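Local coordinates for protein homoserine kinase (Cytophaga hutchinsonii, PDB 4P52) that probably phosphorylates L-homoserine with ATP to give O-phosphohomoserine on the route to threonine, as a member of the GHMP kinase family, at residues R67-L78 / I104-L114; K84-L92 / S121-I132. One frame throughout, in Å; residues are numbered along the deposited sequence.

Contact 1 of 2, residues R67-L78 / I104-L114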
loop_
_atom_site.group_PDB
_atom_site.type_symbol
_atom_site.label_atom_id
_atom_site.label_comp_id
_atom_site.label_asym_id
_atom_site.label_seq_id
_atom_site.Cartn_x
_atom_site.Cartn_y
_atom_site.Cartn_z
ATOM N N ARG A 67 22.057 -11.988 -33.909
ATOM C CA ARG A 67 23.084 -12.957 -33.519
ATOM C C ARG A 67 23.879 -12.460 -32.350
ATOM O O ARG A 67 24.145 -11.276 -32.242
ATOM C CB ARG A 67 24.063 -13.212 -34.670
ATOM C CG ARG A 67 23.427 -13.642 -35.982
ATOM C CD ARG A 67 24.468 -13.930 -37.046
ATOM N NE ARG A 67 25.380 -12.808 -37.276
ATOM C CZ ARG A 67 25.059 -11.679 -37.918
ATOM N NH1 ARG A 67 23.825 -11.482 -38.399
ATOM N NH2 ARG A 67 25.981 -10.729 -38.080
ATOM N N ILE A 68 24.299 -13.364 -31.484
ATOM C CA ILE A 68 25.189 -12.974 -30.407
ATOM C C ILE A 68 26.647 -13.240 -30.750
ATOM O O ILE A 68 27.068 -14.371 -30.955
ATOM C CB ILE A 68 24.805 -13.617 -29.086
ATOM C CG1 ILE A 68 23.418 -13.088 -28.712
ATOM C CG2 ILE A 68 25.881 -13.323 -28.037
ATOM C CD1 ILE A 68 22.769 -13.810 -27.560
ATOM N N THR A 69 27.405 -12.165 -30.792
ATOM C CA THR A 69 28.775 -12.176 -31.235
ATOM C C THR A 69 29.668 -12.554 -30.077
ATOM O O THR A 69 30.700 -13.171 -30.275
ATOM C CB THR A 69 29.131 -10.762 -31.768
ATOM O OG1 THR A 69 28.758 -10.685 -33.146
ATOM C CG2 THR A 69 30.619 -10.384 -31.580
ATOM N N SER A 70 29.283 -12.185 -28.862
ATOM C CA SER A 70 30.216 -12.247 -27.759
ATOM C C SER A 70 29.562 -11.904 -26.430
ATOM O O SER A 70 28.744 -10.986 -26.355
ATOM C CB SER A 70 31.368 -11.293 -28.046
ATOM O OG SER A 70 31.744 -10.595 -26.882
ATOM N N ILE A 71 29.944 -12.636 -25.388
ATOM C CA ILE A 71 29.487 -12.380 -24.014
ATOM C C ILE A 71 30.691 -12.368 -23.074
ATOM O O ILE A 71 31.537 -13.240 -23.139
ATOM C CB ILE A 71 28.445 -13.427 -23.548
ATOM C CG1 ILE A 71 27.242 -13.474 -24.510
ATOM C CG2 ILE A 71 27.970 -13.119 -22.142
ATOM C CD1 ILE A 71 26.209 -14.532 -24.168
ATOM N N THR A 72 30.748 -11.385 -22.197
ATOM C CA THR A 72 31.900 -11.146 -21.333
ATOM C C THR A 72 31.344 -10.988 -19.933
ATOM O O THR A 72 30.205 -10.509 -19.785
ATOM C CB THR A 72 32.565 -9.807 -21.731
ATOM O OG1 THR A 72 32.921 -9.859 -23.112
ATOM C CG2 THR A 72 33.813 -9.482 -20.899
ATOM N N GLY A 73 32.140 -11.363 -18.922
ATOM C CA GLY A 73 31.806 -11.139 -17.497
ATOM C C GLY A 73 30.800 -12.156 -16.989
ATOM O O GLY A 73 30.071 -11.911 -16.047
ATOM N N ASP A 74 30.861 -13.334 -17.584
ATOM C CA ASP A 74 29.781 -14.274 -17.703
ATOM C C ASP A 74 30.138 -15.607 -17.032
ATOM O O ASP A 74 29.274 -16.287 -16.447
ATOM C CB ASP A 74 29.657 -14.526 -19.216
ATOM C CG ASP A 74 28.504 -15.410 -19.572
ATOM O OD1 ASP A 74 27.489 -15.324 -18.848
ATOM O OD2 ASP A 74 28.601 -16.169 -20.571
ATOM N N ASP A 75 31.423 -15.969 -17.134
ATOM C CA ASP A 75 31.909 -17.334 -16.883
ATOM C C ASP A 75 31.253 -18.360 -17.805
ATOM O O ASP A 75 30.925 -19.466 -17.372
ATOM C CB ASP A 75 31.745 -17.735 -15.413
ATOM C CG ASP A 75 33.031 -17.597 -14.636
ATOM O OD1 ASP A 75 33.945 -18.434 -14.837
ATOM O OD2 ASP A 75 33.130 -16.645 -13.831
ATOM N N GLY A 76 31.060 -17.971 -19.066
ATOM C CA GLY A 76 30.365 -18.780 -20.070
ATOM C C GLY A 76 29.033 -19.358 -19.628
ATOM O O GLY A 76 28.568 -20.344 -20.201
ATOM N N ARG A 77 28.412 -18.745 -18.618
ATOM C CA ARG A 77 27.185 -19.283 -18.033
ATOM C C ARG A 77 25.926 -18.982 -18.857
ATOM O O ARG A 77 24.936 -19.704 -18.755
ATOM C CB ARG A 77 27.016 -18.801 -16.592
ATOM C CG ARG A 77 28.008 -19.394 -15.602
ATOM C CD ARG A 77 27.762 -18.858 -14.200
ATOM N NE ARG A 77 26.381 -19.097 -13.763
ATOM C CZ ARG A 77 25.812 -18.552 -12.686
ATOM N NH1 ARG A 77 26.498 -17.725 -11.908
ATOM N NH2 ARG A 77 24.547 -18.837 -12.385
ATOM N N LEU A 78 25.967 -17.924 -19.668
ATOM C CA LEU A 78 24.786 -17.477 -20.418
ATOM C C LEU A 78 24.667 -18.133 -21.787
ATOM O O LEU A 78 25.692 -18.386 -22.447
ATOM C CB LEU A 78 24.803 -15.963 -20.600
ATOM C CG LEU A 78 24.480 -15.086 -19.390
ATOM C CD1 LEU A 78 24.769 -13.628 -19.751
ATOM C CD2 LEU A 78 23.055 -15.292 -18.863
ATOM N N ILE A 104 21.444 -7.816 -36.877
ATOM C CA ILE A 104 21.962 -7.203 -35.676
ATOM C C ILE A 104 22.954 -8.146 -35.022
ATOM O O ILE A 104 22.629 -9.318 -34.805
ATOM C CB ILE A 104 20.838 -6.947 -34.643
ATOM C CG1 ILE A 104 19.836 -5.897 -35.121
ATOM C CG2 ILE A 104 21.416 -6.534 -33.307
ATOM C CD1 ILE A 104 20.400 -4.510 -35.376
ATOM N N GLU A 105 24.152 -7.646 -34.710
ATOM C CA GLU A 105 25.083 -8.371 -33.844
ATOM C C GLU A 105 25.071 -7.754 -32.471
ATOM O O GLU A 105 25.050 -6.528 -32.338
ATOM C CB GLU A 105 26.497 -8.309 -34.373
ATOM C CG GLU A 105 26.686 -8.935 -35.739
ATOM C CD GLU A 105 28.092 -8.723 -36.295
ATOM O OE1 GLU A 105 28.807 -7.790 -35.835
ATOM O OE2 GLU A 105 28.482 -9.494 -37.203
ATOM N N ILE A 106 25.118 -8.603 -31.452
ATOM C CA ILE A 106 25.080 -8.177 -30.071
ATOM C C ILE A 106 26.366 -8.583 -29.398
ATOM O O ILE A 106 26.763 -9.723 -29.497
ATOM C CB ILE A 106 23.909 -8.866 -29.326
ATOM C CG1 ILE A 106 22.579 -8.533 -30.011
ATOM C CG2 ILE A 106 23.904 -8.524 -27.830
ATOM C CD1 ILE A 106 21.471 -9.508 -29.713
ATOM N N GLU A 107 27.019 -7.650 -28.721
ATOM C CA GLU A 107 28.094 -7.952 -27.798
ATOM C C GLU A 107 27.550 -7.577 -26.429
ATOM O O GLU A 107 27.121 -6.449 -26.218
ATOM C CB GLU A 107 29.346 -7.139 -28.120
ATOM C CG GLU A 107 30.020 -7.528 -29.426
ATOM C CD GLU A 107 30.917 -6.438 -30.024
ATOM O OE1 GLU A 107 31.406 -5.569 -29.263
ATOM O OE2 GLU A 107 31.136 -6.438 -31.267
ATOM N N LEU A 108 27.542 -8.524 -25.497
ATOM C CA LEU A 108 27.004 -8.262 -24.166
ATOM C C LEU A 108 28.093 -8.279 -23.111
ATOM O O LEU A 108 28.854 -9.227 -23.032
ATOM C CB LEU A 108 25.907 -9.278 -23.836
ATOM C CG LEU A 108 25.503 -9.445 -22.361
ATOM C CD1 LEU A 108 24.957 -8.172 -21.708
ATOM C CD2 LEU A 108 24.483 -10.571 -22.229
ATOM N N THR A 109 28.154 -7.240 -22.290
ATOM C CA THR A 109 29.122 -7.175 -21.202
ATOM C C THR A 109 28.427 -7.132 -19.854
ATOM O O THR A 109 27.802 -6.136 -19.504
ATOM C CB THR A 109 29.985 -5.907 -21.287
ATOM O OG1 THR A 109 30.443 -5.709 -22.633
ATOM C CG2 THR A 109 31.165 -6.001 -20.343
ATOM N N LYS A 110 28.551 -8.209 -19.090
ATOM C CA LYS A 110 28.111 -8.229 -17.694
ATOM C C LYS A 110 29.095 -7.465 -16.831
ATOM O O LYS A 110 30.278 -7.817 -16.756
ATOM C CB LYS A 110 27.968 -9.656 -17.158
ATOM C CG LYS A 110 27.009 -10.523 -17.947
ATOM C CD LYS A 110 25.578 -10.023 -17.871
ATOM C CE LYS A 110 24.991 -10.244 -16.485
ATOM N NZ LYS A 110 23.511 -10.072 -16.469
ATOM N N LYS A 111 28.595 -6.418 -16.190
ATOM C CA LYS A 111 29.371 -5.607 -15.277
ATOM C C LYS A 111 28.803 -5.831 -13.885
ATOM O O LYS A 111 28.985 -5.017 -12.983
ATOM C CB LYS A 111 29.301 -4.122 -15.671
ATOM C CG LYS A 111 29.901 -3.799 -17.037
ATOM C CD LYS A 111 31.297 -3.196 -16.939
ATOM C CE LYS A 111 31.233 -1.714 -16.594
ATOM N NZ LYS A 111 32.406 -0.975 -17.138
HETATM N N MSE A 112 28.107 -6.947 -13.723
HETATM C CA MSE A 112 27.478 -7.309 -12.465
HETATM C C MSE A 112 27.303 -8.792 -12.464
HETATM O O MSE A 112 27.170 -9.395 -13.527
HETATM C CB MSE A 112 26.116 -6.640 -12.333
HETATM C CG MSE A 112 25.103 -7.094 -13.379
HETATM SE SE MSE A 112 23.394 -6.125 -13.107
HETATM C CE MSE A 112 22.929 -6.776 -11.309
ATOM N N PRO A 113 27.267 -9.402 -11.268
ATOM C CA PRO A 113 27.185 -10.863 -11.155
ATOM C C PRO A 113 25.765 -11.416 -11.333
ATOM O O PRO A 113 24.795 -10.763 -10.962
ATOM C CB PRO A 113 27.708 -11.126 -9.751
ATOM C CG PRO A 113 27.481 -9.851 -8.991
ATOM C CD PRO A 113 27.224 -8.730 -9.949
ATOM N N LEU A 114 25.646 -12.612 -11.896
ATOM C CA LEU A 114 24.333 -13.213 -12.138
ATOM C C LEU A 114 23.762 -13.811 -10.852
ATOM O O LEU A 114 24.524 -14.214 -9.962
ATOM C CB LEU A 114 24.416 -14.284 -13.214
ATOM C CG LEU A 114 25.360 -13.976 -14.377
ATOM C CD1 LEU A 114 26.739 -14.621 -14.176
ATOM C CD2 LEU A 114 24.714 -14.442 -15.672
HETATM O O HOH W 1 30.926 -8.723 -24.908
#
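Arg67 and Glu105 meet on the face of the sheet that also carries Ser70, Glu107 and Thr72. The arginine bends at its third torsion (chi3 -55°), which turns the guanidinium back toward the neighbouring strand. NH2 then forms a salt bridge with OE2 of Glu105 at 2.9 Å, on the anti side of the carboxylate. The carboxylate oxygen lies near the guanidinium plane, yet the two flat groups are turned 76° apart, consistent with a single N-H contact rather than a paired one. Ser61 OG also engages NH2, and Lys63 O takes NH1.

Next comes a beta bulge, where the pairing shifts by one residue between Ile68 and Ser70. Thr69 sits in it and leans toward the other strand: its N donates to Ile106 O (2.8 Å), OG1 lies across Glu105 CB (3.5 Å), and CG2 runs alongside Glu107 CG (3.6 Å), whose carboxylate reaches on to Arg59. Beyond the bulge a water joins Ser70 OG and Thr72 OG1 and donates to Leu108 O.

On the opposite face Ile68 CG1 nears Ile106 CD1, and Leu78, arriving after a type I' turn, crosses Leu108 at about a right angle (CD1 to CD2, 3.9 Å). Its other methyl, CD2, meets CD2 of Leu114 at 3.7 Å, while Leu114 CB lies over one face of the Arg77 guanidinium.

Strands 66-72 and 103-110 are thus adjacent and parallel, joined through helix 86-98 in a left-handed beta-alpha-beta crossover, a hallmark of the GHMP kinase N-terminal domain.

Contact 2 of 2, residues K84-L92 / S121-I132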
loop_
_atom_site.group_PDB
_atom_site.type_symbol
_atom_site.label_atom_id
_atom_site.label_comp_id
_atom_site.label_asym_id
_atom_site.label_seq_id
_atom_site.Cartn_x
_atom_site.Cartn_y
_atom_site.Cartn_z
ATOM N N LYS A 84 17.611 -18.664 -27.372
ATOM C CA LYS A 84 17.650 -19.001 -25.952
ATOM C C LYS A 84 18.083 -17.838 -25.060
ATOM O O LYS A 84 17.978 -17.946 -23.841
ATOM C CB LYS A 84 18.585 -20.185 -25.698
ATOM C CG LYS A 84 17.990 -21.549 -26.029
ATOM C CD LYS A 84 18.984 -22.665 -25.753
ATOM C CE LYS A 84 18.445 -23.997 -26.230
ATOM N NZ LYS A 84 19.529 -24.718 -26.954
ATOM N N ASN A 85 18.582 -16.748 -25.651
ATOM C CA ASN A 85 19.114 -15.629 -24.870
ATOM C C ASN A 85 18.140 -14.467 -24.756
ATOM O O ASN A 85 17.517 -14.045 -25.744
ATOM C CB ASN A 85 20.463 -15.139 -25.412
ATOM C CG ASN A 85 21.135 -14.123 -24.486
ATOM O OD1 ASN A 85 20.561 -13.081 -24.167
ATOM N ND2 ASN A 85 22.362 -14.419 -24.062
ATOM N N THR A 86 18.042 -13.941 -23.546
ATOM C CA THR A 86 17.038 -12.946 -23.239
ATOM C C THR A 86 17.126 -11.683 -24.119
ATOM O O THR A 86 16.108 -11.168 -24.586
ATOM C CB THR A 86 17.009 -12.616 -21.723
ATOM O OG1 THR A 86 15.833 -11.873 -21.445
ATOM C CG2 THR A 86 18.221 -11.806 -21.272
ATOM N N VAL A 87 18.345 -11.228 -24.382
ATOM C CA VAL A 87 18.583 -10.001 -25.120
ATOM C C VAL A 87 18.215 -10.165 -26.594
ATOM O O VAL A 87 17.522 -9.329 -27.165
ATOM C CB VAL A 87 20.054 -9.581 -24.995
ATOM C CG1 VAL A 87 20.322 -8.316 -25.792
ATOM C CG2 VAL A 87 20.434 -9.387 -23.538
ATOM N N SER A 88 18.670 -11.248 -27.209
ATOM C CA SER A 88 18.356 -11.506 -28.605
ATOM C C SER A 88 16.863 -11.786 -28.848
ATOM O O SER A 88 16.311 -11.367 -29.877
ATOM C CB SER A 88 19.258 -12.605 -29.179
ATOM O OG SER A 88 19.464 -13.638 -28.237
ATOM N N ILE A 89 16.207 -12.459 -27.895
ATOM C CA ILE A 89 14.767 -12.743 -28.017
ATOM C C ILE A 89 14.010 -11.423 -28.027
ATOM O O ILE A 89 13.184 -11.188 -28.901
ATOM C CB ILE A 89 14.236 -13.697 -26.908
ATOM C CG1 ILE A 89 14.801 -15.115 -27.094
ATOM C CG2 ILE A 89 12.699 -13.739 -26.886
ATOM C CD1 ILE A 89 14.697 -15.989 -25.849
ATOM N N SER A 90 14.325 -10.556 -27.072
ATOM C CA SER A 90 13.715 -9.227 -26.977
ATOM C C SER A 90 13.826 -8.395 -28.245
ATOM O O SER A 90 12.833 -7.805 -28.711
ATOM C CB SER A 90 14.398 -8.453 -25.873
ATOM O OG SER A 90 14.335 -9.200 -24.687
ATOM N N ILE A 91 15.050 -8.327 -28.774
ATOM C CA ILE A 91 15.357 -7.520 -29.939
ATOM C C ILE A 91 14.691 -8.118 -31.171
ATOM O O ILE A 91 14.145 -7.394 -32.006
ATOM C CB ILE A 91 16.879 -7.423 -30.126
ATOM C CG1 ILE A 91 17.492 -6.641 -28.959
ATOM C CG2 ILE A 91 17.229 -6.825 -31.488
ATOM C CD1 ILE A 91 19.004 -6.645 -28.940
ATOM N N LEU A 92 14.711 -9.447 -31.271
ATOM C CA LEU A 92 14.050 -10.116 -32.387
ATOM C C LEU A 92 12.555 -9.803 -32.416
ATOM O O LEU A 92 11.996 -9.542 -33.494
ATOM C CB LEU A 92 14.313 -11.620 -32.371
ATOM C CG LEU A 92 13.882 -12.433 -33.611
ATOM C CD1 LEU A 92 14.400 -11.899 -34.959
ATOM C CD2 LEU A 92 14.246 -13.905 -33.405
ATOM N N SER A 121 19.415 -10.193 -15.128
ATOM C CA SER A 121 18.796 -10.531 -16.383
ATOM C C SER A 121 17.991 -9.346 -16.948
ATOM O O SER A 121 18.001 -9.095 -18.154
ATOM C CB SER A 121 17.921 -11.756 -16.198
ATOM O OG SER A 121 17.843 -12.425 -17.439
ATOM N N ALA A 122 17.329 -8.606 -16.066
ATOM C CA ALA A 122 16.528 -7.462 -16.459
ATOM C C ALA A 122 17.379 -6.383 -17.147
ATOM O O ALA A 122 16.985 -5.840 -18.196
ATOM C CB ALA A 122 15.826 -6.878 -15.238
ATOM N N ALA A 123 18.533 -6.096 -16.548
ATOM C CA ALA A 123 19.438 -5.045 -16.995
ATOM C C ALA A 123 19.914 -5.320 -18.419
ATOM O O ALA A 123 19.878 -4.433 -19.277
ATOM C CB ALA A 123 20.621 -4.906 -16.036
ATOM N N SER A 124 20.301 -6.567 -18.674
ATOM C CA SER A 124 20.707 -6.982 -20.010
ATOM C C SER A 124 19.602 -6.759 -21.029
ATOM O O SER A 124 19.828 -6.230 -22.132
ATOM C CB SER A 124 21.066 -8.460 -19.973
ATOM O OG SER A 124 22.317 -8.632 -19.322
ATOM N N THR A 125 18.400 -7.183 -20.652
ATOM C CA THR A 125 17.258 -7.172 -21.532
ATOM C C THR A 125 16.849 -5.735 -21.839
ATOM O O THR A 125 16.579 -5.395 -23.005
ATOM C CB THR A 125 16.093 -7.901 -20.861
ATOM O OG1 THR A 125 16.518 -9.220 -20.490
ATOM C CG2 THR A 125 14.922 -7.997 -21.795
ATOM N N VAL A 126 16.815 -4.898 -20.793
ATOM C CA VAL A 126 16.453 -3.493 -20.929
ATOM C C VAL A 126 17.527 -2.788 -21.784
ATOM O O VAL A 126 17.194 -2.020 -22.690
ATOM C CB VAL A 126 16.286 -2.833 -19.546
ATOM C CG1 VAL A 126 16.288 -1.329 -19.646
ATOM C CG2 VAL A 126 15.005 -3.311 -18.893
ATOM N N ALA A 127 18.799 -3.079 -21.522
ATOM C CA ALA A 127 19.867 -2.569 -22.349
ATOM C C ALA A 127 19.678 -2.885 -23.841
ATOM O O ALA A 127 19.773 -1.971 -24.681
ATOM C CB ALA A 127 21.216 -3.044 -21.855
ATOM N N GLY A 128 19.358 -4.134 -24.170
ATOM C CA GLY A 128 19.143 -4.507 -25.568
ATOM C C GLY A 128 17.994 -3.775 -26.241
ATOM O O GLY A 128 18.114 -3.316 -27.386
ATOM N N VAL A 129 16.884 -3.632 -25.529
ATOM C CA VAL A 129 15.665 -3.082 -26.120
ATOM C C VAL A 129 15.792 -1.570 -26.301
ATOM O O VAL A 129 15.467 -1.017 -27.361
ATOM C CB VAL A 129 14.429 -3.425 -25.265
ATOM C CG1 VAL A 129 13.203 -2.755 -25.831
ATOM C CG2 VAL A 129 14.214 -4.925 -25.264
ATOM N N TYR A 130 16.313 -0.920 -25.267
ATOM C CA TYR A 130 16.638 0.471 -25.334
ATOM C C TYR A 130 17.576 0.708 -26.486
ATOM O O TYR A 130 17.348 1.621 -27.274
ATOM C CB TYR A 130 17.322 0.890 -24.062
ATOM C CG TYR A 130 17.363 2.358 -23.869
ATOM C CD1 TYR A 130 16.255 3.038 -23.347
ATOM C CD2 TYR A 130 18.507 3.093 -24.200
ATOM C CE1 TYR A 130 16.284 4.424 -23.140
ATOM C CE2 TYR A 130 18.549 4.473 -24.013
ATOM C CZ TYR A 130 17.428 5.130 -23.483
ATOM O OH TYR A 130 17.454 6.484 -23.282
ATOM N N ALA A 131 18.622 -0.116 -26.579
ATOM C CA ALA A 131 19.636 0.022 -27.627
ATOM C C ALA A 131 19.040 -0.029 -29.013
ATOM O O ALA A 131 19.280 0.887 -29.807
ATOM C CB ALA A 131 20.719 -1.031 -27.494
ATOM N N ILE A 132 18.263 -1.082 -29.301
ATOM C CA ILE A 132 17.737 -1.304 -30.656
ATOM C C ILE A 132 16.813 -0.163 -31.055
ATOM O O ILE A 132 16.832 0.306 -32.211
ATOM C CB ILE A 132 17.061 -2.691 -30.829
ATOM C CG1 ILE A 132 16.775 -2.992 -32.302
ATOM C CG2 ILE A 132 15.770 -2.816 -30.036
ATOM C CD1 ILE A 132 18.024 -3.119 -33.155
#
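In the helical layer on one face of the GHMP kinase N-terminal sheet, segments 86-92 and 121-132 of helices 86-98 and 120-135 run in broadly the same direction, axes 33° apart. Thr86, in the first turn of its helix, bonds to Thr125, about one turn into the other: its OG1 donates to Thr125 OG1 at 2.9 Å, which donates to Ser121 O (2.8 Å), two hydrogen bonds in a row ending on the backbone. That carbonyl also accepts from Thr125 N, on the opposite face of its plane. With Thr125 OG1 anti to the carbonyl carbon (chi1 -55°), methyl CG2 lies opposite the backbone N and meets Ser90 OG, which turns back to Thr86 O. A valine in place of Thr125 would probably leave the Thr86 hydroxyl without its acceptor across the interface.

Helix 120-135 follows the glycine-rich segment that in this family typically binds nucleotide phosphates, and Ser121 OG is held by Glu153. Asn85 caps the other helix through OD1 to Val87 N.

Beside this pair, Val87 CG2 rests on Ser124 O, while CG1 lies 4.0 Å from Gly128 CA. Ser90 CB meets Val129 CG2, and Ile91 crosses Ile132 obliquely in an apolar contact (CG2 to CG1, 3.9 Å).

In the fold
After the earlier strands of the N-terminal sheet, the chain runs through strand 66-72, helix 86-98, strand 103-110 and helix 120-135. Contact 1 closes the first loop, bringing strand 103-110 beside strand 66-72 after the chain has passed through helix 86-98. Contact 2 closes the second, setting helix 120-135 directly against helix 86-98, with strand 103-110 between them in the chain. Their segments alternate, so the two loops cross rather than nest. With centres about 11 Å apart, they touch directly: Ile68 packs against Asn85 and Ser88, and Ile104 against Ile132. Together they fasten two parallel strands of the mixed N-terminal sheet to the pair of helices lying on one face of it.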